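Long-range contacts in secreted protein (Kutzneria albida DSM 43870, PDB 5M6Q), which probably catalyses the transfer of glutamine gamma-glutamyl groups to amines, cross-linking proteins as a microbial transglutaminase: residues E74-A79 and D100-R105; F131-N136 and D211-V216. One frame throughout, in Å; residues are numbered along the deposited sequence.

How the contacts relate
Contacts 1 and 2 both adjoin strand 122-131 of the central antiparallel sheet. Contact 1 packs helix 70-84 against the loop that follows helix 90-99; contact 2 pairs the end of strand 122-131 with the start of strand 214-223. Their centres lie 25 Å apart and their nearest atoms about 10 Å, so they do not touch. Strand 122-131 bridges the gap: Gln77 and Glu74 of the contact 1 helix rest on Ile126, whereas Phe131 at its end opens contact 2. A bound MES, probably from the crystallisation liquor, lies about 3 Å from the Tyr132 side chain in contact 2.

Contact 1 (E74-A79 and D100-R105); sequences EAVQAA and DPILKR
Ala79 meets Leu103 where helix 70-84 packs most closely on the loop, its methyl CB lying 3.8 Å from Leu103 CD1 and close to CG and CD2 as well. Leu103 CG, anti to its carbonyl carbon (chi1 -59°), is thereby set against that methyl. The CD2 branch also touches Val76, 4.0 Å from CG1. Leu80 and Ile83 of the same helix touch Leu103 too. Val76 divides its contacts: its other branch, CG2, meets Ile102 CG2 at 4.0 Å. Packing loosens on the more exposed flank, where Ala75 CB and Ile102 CD1 stand 4.2 Å apart.

A water lies at the Asp100 end, between Ala79 O and Asp100 OD2; its approach to OD2 is unusually short, so that leg of the bridge is doubtful in detail. The other oxygen, OD1, is gripped by two backbone amides: Leu103 N, 3.0 Å away, approaches its anti lone pair almost straight (167°), while Ile102 N comes from above the carboxylate plane. This double grip is consistent with holding the turn from which Ile102 and Leu103 face the helix. The arrangement is apolar helix-to-loop packing, with the loop side shaped by an Asx turn and Asx motif leading into the 3-10 segment 103-105.

Contact 2 (F131-N136 and D211-V216); sequences FYSWQN and DFDEQV
Phe131 and Glu214 form an antiparallel, hydrogen-bonded pair distorted by a classic beta bulge, in which Asp213 and Glu214 both face Phe131. Phe131 N donates to Glu214 O at 3.0 Å; in return Phe131 O accepts from Glu214 N and Asp213 N, each 3.1 Å away, on opposite faces of the carbonyl plane.

The side chains of the pair lie on the same side of the sheet. The Phe131 CG sits between its own backbone N and carbonyl carbon (chi1 62°), and the ring lies over Glu214. A CH-pi contact results: Glu214 CB is 3.5 Å from the ring centroid and 15° off the normal, displaced toward the rim near CZ. Val216 comes to the edge instead, in the ring plane and with its side chain at about a right angle, CG1 lying 3.8 Å from Phe131 CE1. Tyr148 meets the same ring edge-to-face. The Glu214 chain bends at chi2, with CG against Ser133 CB, and its carboxylate forms a salt bridge with Arg149.

Tyr132 places CD1 3.7 Å from Asp213 OD1, with ring and carboxylate inclined at 34°. Its hydroxyl is hydrogen-bonded to the bound MES, probably a crystallisation component. Beyond the strand end, Gln135 NE2 donates to Tyr132 O, tying the loop back to the residue beside the bulge.

At the bulge the Asp213 carboxylate faces Ser133, which grips both of its oxygens: Ser133 N meets the syn lone pair of Asp213 OD1, 2.8 Å away, and Ser133 OG donates to the syn lone pair of Asp213 OD2 at 2.7 Å.

Contact 1 (E74-A79 and D100-R105)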
loop_
_atom_site.group_PDB
_atom_site.type_symbol
_atom_site.label_atom_id
_atom_site.label_comp_id
_atom_site.label_asym_id
_atom_site.label_seq_id
_atom_site.Cartn_x
_atom_site.Cartn_y
_atom_site.Cartn_z
ATOM N N GLU A 74 4.494 7.814 6.845
ATOM C CA GLU A 74 5.554 7.313 7.706
ATOM C C GLU A 74 5.302 7.664 9.175
ATOM O O GLU A 74 5.614 6.868 10.068
ATOM C CB GLU A 74 6.907 7.844 7.228
ATOM C CG GLU A 74 7.331 7.137 5.947
ATOM C CD GLU A 74 8.520 7.780 5.278
ATOM O OE1 GLU A 74 8.516 9.021 5.122
ATOM O OE2 GLU A 74 9.450 7.030 4.911
ATOM N N ALA A 75 4.726 8.833 9.430
ATOM C CA ALA A 75 4.437 9.223 10.811
ATOM C C ALA A 75 3.306 8.363 11.378
ATOM O O ALA A 75 3.303 7.991 12.546
ATOM C CB ALA A 75 4.072 10.702 10.896
ATOM N N VAL A 76 2.347 8.045 10.529
ATOM C CA VAL A 76 1.198 7.266 10.947
ATOM C C VAL A 76 1.635 5.819 11.173
ATOM O O VAL A 76 1.231 5.175 12.137
ATOM C CB VAL A 76 0.062 7.399 9.916
ATOM C CG1 VAL A 76 -1.009 6.328 10.143
ATOM C CG2 VAL A 76 -0.548 8.824 10.025
ATOM N N GLN A 77 2.517 5.331 10.309
ATOM C CA GLN A 77 3.117 4.011 10.485
ATOM C C GLN A 77 3.823 3.909 11.831
ATOM O O GLN A 77 3.605 2.958 12.582
ATOM C CB GLN A 77 4.111 3.710 9.351
ATOM C CG GLN A 77 4.763 2.334 9.452
ATOM C CD GLN A 77 5.911 2.158 8.472
ATOM O OE1 GLN A 77 6.648 3.109 8.175
ATOM N NE2 GLN A 77 6.064 0.941 7.952
ATOM N N ALA A 78 4.666 4.886 12.146
ATOM C CA ALA A 78 5.401 4.822 13.412
ATOM C C ALA A 78 4.440 4.887 14.601
ATOM O O ALA A 78 4.615 4.173 15.581
ATOM C CB ALA A 78 6.431 5.928 13.502
ATOM N N ALA A 79 3.417 5.722 14.505
ATOM C CA ALA A 79 2.467 5.855 15.599
ATOM C C ALA A 79 1.730 4.526 15.838
ATOM O O ALA A 79 1.596 4.074 16.978
ATOM C CB ALA A 79 1.487 6.983 15.314
ATOM N N ASP A 100 -3.545 9.306 21.064
ATOM C CA ASP A 100 -2.364 9.621 20.257
ATOM C C ASP A 100 -2.530 10.924 19.468
ATOM O O ASP A 100 -3.471 11.060 18.680
ATOM C CB ASP A 100 -2.062 8.476 19.299
ATOM C CG ASP A 100 -0.772 8.683 18.544
ATOM O OD1 ASP A 100 -0.785 9.355 17.484
ATOM O OD2 ASP A 100 0.259 8.171 19.016
ATOM N N PRO A 101 -1.604 11.878 19.663
ATOM C CA PRO A 101 -1.694 13.210 19.046
ATOM C C PRO A 101 -1.906 13.196 17.522
ATOM O O PRO A 101 -2.592 14.065 16.995
ATOM C CB PRO A 101 -0.350 13.864 19.403
ATOM C CG PRO A 101 0.502 12.790 19.995
ATOM C CD PRO A 101 -0.418 11.742 20.528
ATOM N N ILE A 102 -1.346 12.224 16.820
ATOM C CA ILE A 102 -1.558 12.151 15.380
ATOM C C ILE A 102 -2.812 11.346 15.022
ATOM O O ILE A 102 -3.662 11.787 14.243
ATOM C CB ILE A 102 -0.320 11.567 14.693
ATOM C CG1 ILE A 102 0.838 12.562 14.788
ATOM C CG2 ILE A 102 -0.616 11.203 13.255
ATOM C CD1 ILE A 102 2.171 11.960 14.382
ATOM N N LEU A 103 -2.940 10.167 15.605
ATOM C CA LEU A 103 -3.972 9.241 15.176
ATOM C C LEU A 103 -5.397 9.722 15.524
ATOM O O LEU A 103 -6.344 9.428 14.800
ATOM C CB LEU A 103 -3.691 7.859 15.776
ATOM C CG LEU A 103 -2.321 7.276 15.381
ATOM C CD1 LEU A 103 -2.064 5.947 16.064
ATOM C CD2 LEU A 103 -2.191 7.121 13.878
ATOM N N LYS A 104 -5.549 10.480 16.604
ATOM C CA LYS A 104 -6.888 10.864 17.057
ATOM C C LYS A 104 -7.575 11.833 16.105
ATOM O O LYS A 104 -8.792 11.956 16.130
ATOM C CB LYS A 104 -6.836 11.472 18.466
ATOM C CG LYS A 104 -6.217 12.847 18.547
ATOM C CD LYS A 104 -6.141 13.329 19.998
ATOM C CE LYS A 104 -5.649 14.761 20.072
ATOM N NZ LYS A 104 -5.545 15.264 21.479
ATOM N N ARG A 105 -6.813 12.516 15.254
ATOM C CA ARG A 105 -7.431 13.429 14.301
ATOM C C ARG A 105 -7.821 12.751 12.999
ATOM O O ARG A 105 -8.391 13.385 12.130
ATOM C CB ARG A 105 -6.499 14.588 13.988
ATOM C CG ARG A 105 -5.974 15.293 15.212
ATOM C CD ARG A 105 -4.544 15.666 14.997
ATOM N NE ARG A 105 -4.374 16.925 14.291
ATOM C CZ ARG A 105 -3.319 17.194 13.526
ATOM N NH1 ARG A 105 -3.208 18.376 12.934
ATOM N NH2 ARG A 105 -2.370 16.274 13.345
HETATM O O HOH W 1 1.570 6.076 19.049
#

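Contact 2 (F131-N136 and D211-V216)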
loop_
_atom_site.group_PDB
_atom_site.type_symbol
_atom_site.label_atom_id
_atom_site.label_comp_id
_atom_site.label_asym_id
_atom_site.label_seq_id
_atom_site.Cartn_x
_atom_site.Cartn_y
_atom_site.Cartn_z
ATOM N N PHE A 131 -3.890 6.377 -9.147
ATOM C CA PHE A 131 -5.217 6.162 -9.698
ATOM C C PHE A 131 -5.722 7.400 -10.431
ATOM O O PHE A 131 -5.036 8.422 -10.513
ATOM C CB PHE A 131 -6.190 5.746 -8.581
ATOM C CG PHE A 131 -6.368 6.784 -7.490
ATOM C CD1 PHE A 131 -5.418 6.932 -6.483
ATOM C CD2 PHE A 131 -7.507 7.585 -7.454
ATOM C CE1 PHE A 131 -5.589 7.860 -5.468
ATOM C CE2 PHE A 131 -7.690 8.529 -6.431
ATOM C CZ PHE A 131 -6.729 8.668 -5.440
ATOM N N TYR A 132 -6.921 7.286 -10.987
ATOM C CA TYR A 132 -7.542 8.349 -11.761
ATOM C C TYR A 132 -8.646 8.993 -10.923
ATOM O O TYR A 132 -9.427 8.303 -10.273
ATOM C CB TYR A 132 -8.091 7.776 -13.072
ATOM C CG TYR A 132 -8.712 8.764 -14.035
ATOM C CD1 TYR A 132 -8.040 9.902 -14.442
ATOM C CD2 TYR A 132 -9.969 8.528 -14.561
ATOM C CE1 TYR A 132 -8.617 10.787 -15.349
ATOM C CE2 TYR A 132 -10.548 9.389 -15.465
ATOM C CZ TYR A 132 -9.876 10.510 -15.858
ATOM O OH TYR A 132 -10.492 11.356 -16.752
ATOM N N SER A 133 -8.696 10.317 -10.940
ATOM C CA SER A 133 -9.573 11.075 -10.053
ATOM C C SER A 133 -11.028 11.020 -10.469
ATOM O O SER A 133 -11.913 11.091 -9.625
ATOM C CB SER A 133 -9.131 12.535 -9.990
ATOM O OG SER A 133 -9.209 13.121 -11.267
ATOM N N TRP A 134 -11.274 10.884 -11.767
ATOM C CA TRP A 134 -12.633 10.961 -12.288
ATOM C C TRP A 134 -13.364 9.627 -12.127
ATOM O O TRP A 134 -13.588 8.914 -13.098
ATOM C CB TRP A 134 -12.607 11.384 -13.763
ATOM C CG TRP A 134 -13.678 12.358 -14.134
ATOM C CD1 TRP A 134 -15.007 12.259 -13.839
ATOM C CD2 TRP A 134 -13.524 13.568 -14.879
ATOM N NE1 TRP A 134 -15.686 13.337 -14.342
ATOM C CE2 TRP A 134 -14.801 14.156 -14.988
ATOM C CE3 TRP A 134 -12.432 14.217 -15.459
ATOM C CZ2 TRP A 134 -15.019 15.358 -15.664
ATOM C CZ3 TRP A 134 -12.649 15.415 -16.127
ATOM C CH2 TRP A 134 -13.933 15.971 -16.224
ATOM N N GLN A 135 -13.750 9.305 -10.897
ATOM C CA GLN A 135 -14.204 7.958 -10.567
ATOM C C GLN A 135 -15.654 7.718 -10.959
ATOM O O GLN A 135 -16.125 6.578 -10.992
ATOM C CB GLN A 135 -14.003 7.697 -9.068
ATOM C CG GLN A 135 -12.558 7.330 -8.719
ATOM C CD GLN A 135 -12.094 6.081 -9.444
ATOM O OE1 GLN A 135 -12.605 4.982 -9.204
ATOM N NE2 GLN A 135 -11.134 6.241 -10.343
ATOM N N ASN A 136 -16.359 8.806 -11.245
ATOM C CA ASN A 136 -17.721 8.751 -11.756
ATOM C C ASN A 136 -17.779 9.684 -12.939
ATOM O O ASN A 136 -17.551 10.880 -12.790
ATOM C CB ASN A 136 -18.733 9.165 -10.688
ATOM C CG ASN A 136 -20.177 8.977 -11.135
ATOM O OD1 ASN A 136 -20.517 9.145 -12.309
ATOM N ND2 ASN A 136 -21.035 8.619 -10.186
ATOM N N ASP A 211 -2.073 7.661 -17.461
ATOM C CA ASP A 211 -3.045 6.806 -16.781
ATOM C C ASP A 211 -3.624 7.457 -15.534
ATOM O O ASP A 211 -4.806 7.291 -15.234
ATOM C CB ASP A 211 -2.409 5.465 -16.365
ATOM C CG ASP A 211 -1.709 4.756 -17.507
ATOM O OD1 ASP A 211 -0.648 5.243 -17.973
ATOM O OD2 ASP A 211 -2.201 3.688 -17.914
ATOM N N PHE A 212 -2.779 8.181 -14.801
ATOM C CA PHE A 212 -3.070 8.553 -13.418
ATOM C C PHE A 212 -2.915 10.042 -13.124
ATOM O O PHE A 212 -1.982 10.660 -13.604
ATOM C CB PHE A 212 -2.133 7.802 -12.472
ATOM C CG PHE A 212 -1.995 6.346 -12.776
ATOM C CD1 PHE A 212 -3.123 5.527 -12.835
ATOM C CD2 PHE A 212 -0.736 5.788 -12.970
ATOM C CE1 PHE A 212 -3.002 4.183 -13.120
ATOM C CE2 PHE A 212 -0.591 4.436 -13.237
ATOM C CZ PHE A 212 -1.725 3.627 -13.318
ATOM N N ASP A 213 -3.782 10.614 -12.291
ATOM C CA ASP A 213 -3.527 11.991 -11.857
ATOM C C ASP A 213 -3.540 12.144 -10.331
ATOM O O ASP A 213 -3.435 13.252 -9.803
ATOM C CB ASP A 213 -4.518 12.967 -12.511
ATOM C CG ASP A 213 -5.972 12.678 -12.169
ATOM O OD1 ASP A 213 -6.295 11.577 -11.669
ATOM O OD2 ASP A 213 -6.811 13.572 -12.418
ATOM N N GLU A 214 -3.628 11.022 -9.641
ATOM C CA GLU A 214 -3.617 10.982 -8.182
ATOM C C GLU A 214 -2.649 9.926 -7.672
ATOM O O GLU A 214 -2.489 8.875 -8.282
ATOM C CB GLU A 214 -5.018 10.670 -7.618
ATOM C CG GLU A 214 -6.092 11.697 -7.950
ATOM C CD GLU A 214 -5.873 13.069 -7.294
ATOM O OE1 GLU A 214 -5.057 13.196 -6.336
ATOM O OE2 GLU A 214 -6.538 14.033 -7.751
ATOM N N GLN A 215 -2.019 10.223 -6.544
ATOM C CA GLN A 215 -1.168 9.272 -5.858
ATOM C C GLN A 215 -1.349 9.469 -4.366
ATOM O O GLN A 215 -1.339 10.600 -3.885
ATOM C CB GLN A 215 0.300 9.452 -6.258
ATOM C CG GLN A 215 1.232 8.464 -5.563
ATOM C CD GLN A 215 2.618 8.437 -6.189
ATOM O OE1 GLN A 215 2.853 9.071 -7.208
ATOM N NE2 GLN A 215 3.536 7.696 -5.583
ATOM N N VAL A 216 -1.540 8.368 -3.644
ATOM C CA VAL A 216 -1.644 8.388 -2.189
ATOM C C VAL A 216 -0.630 7.431 -1.574
ATOM O O VAL A 216 -0.157 6.510 -2.219
ATOM C CB VAL A 216 -3.069 8.012 -1.699
ATOM C CG1 VAL A 216 -4.098 9.039 -2.163
ATOM C CG2 VAL A 216 -3.443 6.619 -2.168
#